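Local coordinates for protein pectate lyase/Amb allergen (Acidovorax citrulli, PDB 4HWV) that probably cleaves pectate, a plant cell-wall polysaccharide, as a secreted, calcium-binding lyase of polysaccharide lyase family 1, at residues 351-356 and 363-368; 397-402 and 436-441. All coordinates share one frame; numbering follows the deposited sequence.

Contact 1: 351-356 and 363-368; sequences NYYENT and YPWLAG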
loop_
_atom_site.group_PDB
_atom_site.type_symbol
_atom_site.label_atom_id
_atom_site.label_comp_id
_atom_site.label_asym_id
_atom_site.label_seq_id
_atom_site.Cartn_x
_atom_site.Cartn_y
_atom_site.Cartn_z
ATOM N N ASN A 351 -1.549 -19.214 -18.206
ATOM C CA ASN A 351 -1.465 -18.075 -17.299
ATOM C C ASN A 351 -2.160 -16.870 -17.928
ATOM O O ASN A 351 -2.301 -16.800 -19.152
ATOM C CB ASN A 351 -0.006 -17.732 -17.002
ATOM C CG ASN A 351 0.741 -18.900 -16.426
ATOM O OD1 ASN A 351 0.544 -19.268 -15.261
ATOM N ND2 ASN A 351 1.573 -19.532 -17.249
ATOM N N TYR A 352 -2.623 -15.957 -17.079
ATOM C CA TYR A 352 -3.242 -14.714 -17.526
ATOM C C TYR A 352 -2.357 -13.558 -17.090
ATOM O O TYR A 352 -2.202 -13.298 -15.891
ATOM C CB TYR A 352 -4.628 -14.562 -16.901
ATOM C CG TYR A 352 -5.321 -13.251 -17.195
ATOM C CD1 TYR A 352 -5.152 -12.595 -18.410
ATOM C CD2 TYR A 352 -6.183 -12.688 -16.270
ATOM C CE1 TYR A 352 -5.802 -11.402 -18.676
ATOM C CE2 TYR A 352 -6.837 -11.491 -16.526
ATOM C CZ TYR A 352 -6.642 -10.860 -17.736
ATOM O OH TYR A 352 -7.306 -9.685 -18.015
ATOM N N TYR A 353 -1.771 -12.878 -18.074
ATOM C CA TYR A 353 -0.986 -11.673 -17.854
ATOM C C TYR A 353 -1.889 -10.474 -18.062
ATOM O O TYR A 353 -2.586 -10.387 -19.077
ATOM C CB TYR A 353 0.128 -11.588 -18.883
ATOM C CG TYR A 353 1.190 -12.660 -18.819
ATOM C CD1 TYR A 353 0.991 -13.931 -19.381
ATOM C CD2 TYR A 353 2.428 -12.385 -18.247
ATOM C CE1 TYR A 353 2.006 -14.888 -19.352
ATOM C CE2 TYR A 353 3.435 -13.331 -18.209
ATOM C CZ TYR A 353 3.231 -14.574 -18.771
ATOM O OH TYR A 353 4.235 -15.514 -18.742
ATOM N N GLU A 354 -1.848 -9.534 -17.129
ATOM C CA GLU A 354 -2.724 -8.380 -17.169
ATOM C C GLU A 354 -1.986 -7.147 -16.676
ATOM O O GLU A 354 -1.563 -7.092 -15.512
ATOM C CB GLU A 354 -3.969 -8.630 -16.308
ATOM C CG GLU A 354 -4.968 -7.475 -16.320
ATOM C CD GLU A 354 -6.184 -7.682 -15.423
ATOM O OE1 GLU A 354 -6.193 -8.639 -14.621
ATOM O OE2 GLU A 354 -7.120 -6.869 -15.517
ATOM N N ASN A 355 -1.828 -6.156 -17.550
ATOM C CA ASN A 355 -1.107 -4.940 -17.181
ATOM C C ASN A 355 -1.379 -3.866 -18.224
ATOM O O ASN A 355 -2.157 -4.076 -19.176
ATOM C CB ASN A 355 0.408 -5.215 -17.056
ATOM C CG ASN A 355 1.125 -4.236 -16.105
ATOM O OD1 ASN A 355 0.568 -3.204 -15.731
ATOM N ND2 ASN A 355 2.376 -4.542 -15.750
ATOM N N THR A 356 -0.734 -2.720 -18.039
ATOM C CA THR A 356 -0.714 -1.671 -19.039
ATOM C C THR A 356 0.719 -1.225 -19.268
ATOM O O THR A 356 1.558 -1.346 -18.378
ATOM C CB THR A 356 -1.568 -0.473 -18.613
ATOM O OG1 THR A 356 -1.505 0.531 -19.641
ATOM C CG2 THR A 356 -1.087 0.125 -17.289
ATOM N N TYR A 363 3.461 -0.038 -11.913
ATOM C CA TYR A 363 4.340 -1.081 -12.430
ATOM C C TYR A 363 4.084 -1.252 -13.919
ATOM O O TYR A 363 3.566 -2.271 -14.354
ATOM C CB TYR A 363 4.109 -2.399 -11.689
ATOM C CG TYR A 363 4.530 -2.348 -10.243
ATOM C CD1 TYR A 363 5.876 -2.490 -9.883
ATOM C CD2 TYR A 363 3.585 -2.162 -9.229
ATOM C CE1 TYR A 363 6.275 -2.450 -8.558
ATOM C CE2 TYR A 363 3.969 -2.106 -7.892
ATOM C CZ TYR A 363 5.314 -2.263 -7.558
ATOM O OH TYR A 363 5.727 -2.218 -6.240
ATOM N N PRO A 364 4.436 -0.233 -14.712
ATOM C CA PRO A 364 4.167 -0.351 -16.154
ATOM C C PRO A 364 4.883 -1.561 -16.742
ATOM O O PRO A 364 6.021 -1.846 -16.389
ATOM C CB PRO A 364 4.751 0.951 -16.748
ATOM C CG PRO A 364 4.938 1.861 -15.576
ATOM C CD PRO A 364 5.209 0.970 -14.382
ATOM N N TRP A 365 4.211 -2.257 -17.643
ATOM C CA TRP A 365 4.798 -3.399 -18.316
ATOM C C TRP A 365 6.041 -3.002 -19.114
ATOM O O TRP A 365 6.014 -2.087 -19.957
ATOM C CB TRP A 365 3.783 -3.972 -19.281
ATOM C CG TRP A 365 4.217 -5.187 -20.061
ATOM C CD1 TRP A 365 5.034 -5.217 -21.165
ATOM C CD2 TRP A 365 3.810 -6.544 -19.825
ATOM N NE1 TRP A 365 5.167 -6.503 -21.618
ATOM C CE2 TRP A 365 4.419 -7.336 -20.819
ATOM C CE3 TRP A 365 2.994 -7.163 -18.863
ATOM C CZ2 TRP A 365 4.227 -8.705 -20.896
ATOM C CZ3 TRP A 365 2.801 -8.522 -18.952
ATOM C CH2 TRP A 365 3.416 -9.282 -19.964
ATOM N N LEU A 366 7.121 -3.730 -18.862
ATOM C CA LEU A 366 8.347 -3.586 -19.634
ATOM C C LEU A 366 8.606 -4.820 -20.509
ATOM O O LEU A 366 8.863 -4.690 -21.706
ATOM C CB LEU A 366 9.544 -3.333 -18.708
ATOM C CG LEU A 366 10.888 -3.244 -19.434
ATOM C CD1 LEU A 366 10.958 -2.073 -20.423
ATOM C CD2 LEU A 366 11.980 -3.133 -18.389
ATOM N N ALA A 367 8.546 -6.011 -19.918
ATOM C CA ALA A 367 8.823 -7.256 -20.640
ATOM C C ALA A 367 7.997 -8.369 -20.033
ATOM O O ALA A 367 7.632 -8.311 -18.846
ATOM C CB ALA A 367 10.310 -7.610 -20.569
ATOM N N GLY A 368 7.752 -9.390 -20.844
ATOM C CA GLY A 368 7.021 -10.565 -20.410
ATOM C C GLY A 368 7.965 -11.715 -20.123
ATOM O O GLY A 368 8.653 -11.731 -19.094
HETATM O O HOH W 1 1.069 -1.509 -13.430
#
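Trp-365 puts the rim of its six-membered ring against Tyr-353 and Asn-355, two side chains that point from strand 352-356 to the returning loop. CH2 of Trp-365 lies 3.7 Å from CD2 of Tyr-353. The tyrosine atom sits close to the plane of the indole, at its edge. The tyrosine ring and the six-membered ring of Trp-365 form an oblique pair, with planes at 72° and centroids 6.0 Å apart. Further along the same rim, CE3 of Trp-365 meets CB of Asn-355 at 3.7 Å. With CG anti to the backbone N (chi1 -179°), the indole is carried toward the strand, edge first.

The amide of Asn-355 ties the strand to the loop. Its ND2 donates to the carbonyl O of Tyr-363 at 2.9 Å. The bond runs nearly along the C=O axis, and the acceptor lies in the plane of the amide. The other end of the amide is held as well. OD1 accepts from the N of Thr-356 at 2.7 Å, with the donor above the carbonyl plane, and also takes a bond from a water. That water accepts from Tyr-363 N. These bonds should fix the rotation of the amide. Trp-365 N also donates to Thr-356 O at 2.9 Å.

Both aromatic side chains have polar partners beyond the contact: Tyr-353 OH bonds to Gln-338 O, and the indole N-H has its partner in Asp-397. Leu-386 of strand 376-387 also touches the indole. The strand pairs in parallel with its neighbours, and the loop leads on to strand 369-371. This is a turn between successive strands of the right-handed parallel beta-helix of pectate lyases, held to its strand by the asparagine amide and one backbone bond, with the indole packed on the strand.

Contact 2: 397-402 and 436-441; sequences DVANAR and ADLTAA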
loop_
_atom_site.group_PDB
_atom_site.type_symbol
_atom_site.label_atom_id
_atom_site.label_comp_id
_atom_site.label_asym_id
_atom_site.label_seq_id
_atom_site.Cartn_x
_atom_site.Cartn_y
_atom_site.Cartn_z
ATOM N N ASP A 397 6.532 -7.127 -27.363
ATOM C CA ASP A 397 6.481 -6.621 -25.989
ATOM C C ASP A 397 6.380 -7.759 -24.982
ATOM O O ASP A 397 6.600 -7.557 -23.785
ATOM C CB ASP A 397 5.273 -5.696 -25.772
ATOM C CG ASP A 397 5.306 -4.459 -26.652
ATOM O OD1 ASP A 397 6.367 -3.800 -26.747
ATOM O OD2 ASP A 397 4.262 -4.137 -27.245
ATOM N N VAL A 398 6.026 -8.945 -25.468
ATOM C CA VAL A 398 5.628 -10.053 -24.599
ATOM C C VAL A 398 6.696 -11.138 -24.471
ATOM O O VAL A 398 6.755 -11.837 -23.462
ATOM C CB VAL A 398 4.271 -10.644 -25.068
ATOM C CG1 VAL A 398 3.817 -11.821 -24.197
ATOM C CG2 VAL A 398 3.215 -9.547 -25.078
ATOM N N ALA A 399 7.553 -11.270 -25.479
ATOM C CA ALA A 399 8.679 -12.190 -25.376
ATOM C C ALA A 399 9.905 -11.569 -26.007
ATOM O O ALA A 399 9.810 -10.921 -27.049
ATOM C CB ALA A 399 8.364 -13.516 -26.045
ATOM N N ASN A 400 11.055 -11.799 -25.390
ATOM C CA ASN A 400 12.342 -11.346 -25.931
ATOM C C ASN A 400 13.433 -12.347 -25.574
ATOM O O ASN A 400 13.160 -13.359 -24.935
ATOM C CB ASN A 400 12.680 -9.908 -25.490
ATOM C CG ASN A 400 12.857 -9.770 -23.992
ATOM O OD1 ASN A 400 12.611 -10.689 -23.243
ATOM N ND2 ASN A 400 13.227 -8.584 -23.553
ATOM N N ALA A 401 14.665 -12.066 -25.980
ATOM C CA ALA A 401 15.779 -12.985 -25.767
ATOM C C ALA A 401 17.016 -12.233 -25.312
ATOM O O ALA A 401 17.235 -11.094 -25.715
ATOM C CB ALA A 401 16.080 -13.753 -27.039
ATOM N N ARG A 402 17.811 -12.887 -24.466
ATOM C CA ARG A 402 19.073 -12.355 -23.965
ATOM C C ARG A 402 20.095 -13.487 -23.999
ATOM O O ARG A 402 20.214 -14.261 -23.030
ATOM C CB ARG A 402 18.905 -11.831 -22.535
ATOM C CG ARG A 402 17.944 -10.676 -22.416
ATOM C CD ARG A 402 18.496 -9.454 -23.090
ATOM N NE ARG A 402 17.645 -8.281 -22.899
ATOM C CZ ARG A 402 16.759 -7.830 -23.794
ATOM N NH1 ARG A 402 16.552 -8.469 -24.946
ATOM N NH2 ARG A 402 16.060 -6.733 -23.531
ATOM N N ALA A 436 -0.952 -14.293 -31.025
ATOM C CA ALA A 436 0.351 -13.630 -31.064
ATOM C C ALA A 436 1.439 -14.681 -31.206
ATOM O O ALA A 436 1.513 -15.614 -30.423
ATOM C CB ALA A 436 0.561 -12.831 -29.789
ATOM N N ASP A 437 2.281 -14.529 -32.213
ATOM C CA ASP A 437 3.380 -15.456 -32.442
ATOM C C ASP A 437 4.609 -14.996 -31.662
ATOM O O ASP A 437 5.409 -14.206 -32.157
ATOM C CB ASP A 437 3.704 -15.537 -33.945
ATOM C CG ASP A 437 4.743 -16.599 -34.279
ATOM O OD1 ASP A 437 5.412 -17.109 -33.355
ATOM O OD2 ASP A 437 4.872 -16.927 -35.484
ATOM N N LEU A 438 4.779 -15.491 -30.448
ATOM C CA LEU A 438 5.903 -15.036 -29.632
ATOM C C LEU A 438 7.222 -15.556 -30.170
ATOM O O LEU A 438 8.246 -14.902 -30.036
ATOM C CB LEU A 438 5.750 -15.467 -28.164
ATOM C CG LEU A 438 4.489 -14.963 -27.448
ATOM C CD1 LEU A 438 4.475 -15.437 -25.997
ATOM C CD2 LEU A 438 4.340 -13.432 -27.519
ATOM N N THR A 439 7.202 -16.745 -30.776
ATOM C CA THR A 439 8.434 -17.326 -31.301
ATOM C C THR A 439 9.060 -16.432 -32.381
ATOM O O THR A 439 10.269 -16.236 -32.405
ATOM C CB THR A 439 8.198 -18.747 -31.829
ATOM O OG1 THR A 439 7.726 -19.577 -30.762
ATOM C CG2 THR A 439 9.483 -19.333 -32.382
ATOM N N ALA A 440 8.229 -15.872 -33.254
ATOM C CA ALA A 440 8.717 -14.953 -34.275
ATOM C C ALA A 440 9.379 -13.731 -33.638
ATOM O O ALA A 440 10.426 -13.260 -34.103
ATOM C CB ALA A 440 7.586 -14.546 -35.219
ATOM N N ALA A 441 8.781 -13.222 -32.567
ATOM C CA ALA A 441 9.375 -12.093 -31.855
ATOM C C ALA A 441 10.708 -12.476 -31.229
ATOM O O ALA A 441 11.672 -11.714 -31.273
ATOM C CB ALA A 441 8.425 -11.545 -30.808
#
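Val-398 and Leu-438 meet at an oblique angle, each directed from its backbone to the other segment. The leucine side chain rises from the first turn of helix 438-445. Its CD2 lies 3.7 Å from CB of Val-398. CD2 is also 3.7 Å from CG1 of Val-398, so one leucine methyl packs against two atoms of the valine. The second methyl, CD1, is a little farther off, at 4.1 Å from the same CG1. Of the two valine methyls it is CG1, anti to the backbone N (chi1 179°), that faces the leucine; CG2 is set beside that N.

Ala-399 takes the base of the leucine. Its CB faces CB of Leu-438 at 3.9 Å, so here the two segments meet close to their backbones. The CA atoms of Ala-399 and Leu-438 are 5.8 Å apart. One turn along the helix, CB of Ala-441 sits 4.1 Å from the carbonyl O of Ala-399. The small alanine side chains allow this near approach. No hydrogen bond crosses between the segments.

The helix start is held by its own polar groups. Asp-437 is the N-cap, and its OD1 accepts from Ala-440 N at 3.1 Å, from well above the carboxylate plane. Asp-426 of strand 423-427 adds bonds to Leu-438 N and to the hydroxyl of Thr-439. Phe-424 of that strand packs on both Ala-399 and Leu-438, and Met-369 touches Leu-438 too.

Strand 399-401 pairs in parallel with 369-371 and is the outermost strand of that short sheet within the chain. The contact is apolar packing of the N-capped first turn of helix 438-445 on strand 399-401 and the residue just before it. This strand probably belongs to one of the last turns of the family's right-handed parallel beta-helix.

In the fold
Contacts 1 and 2 follow one another along the chain, with centres 14 Å apart. They touch directly. Trp-365 NE1 of contact 1 lies 2.8 Å from Asp-397 O of contact 2, a probable hydrogen bond, and Trp-365 CZ2 packs 4.2 Å from Val-398 CA. The indole thus takes part in contact 1 with one edge and reaches the next turn with its NE1 side. Strand 369-371, which follows 363-368, pairs with 399-401. The calcium ion is bound by Asp-227, Asp-278 and Asp-282. The side chain of Tyr-363 in contact 1 is about 12 Å from that of Asp-278, while contact 2 lies away from this site.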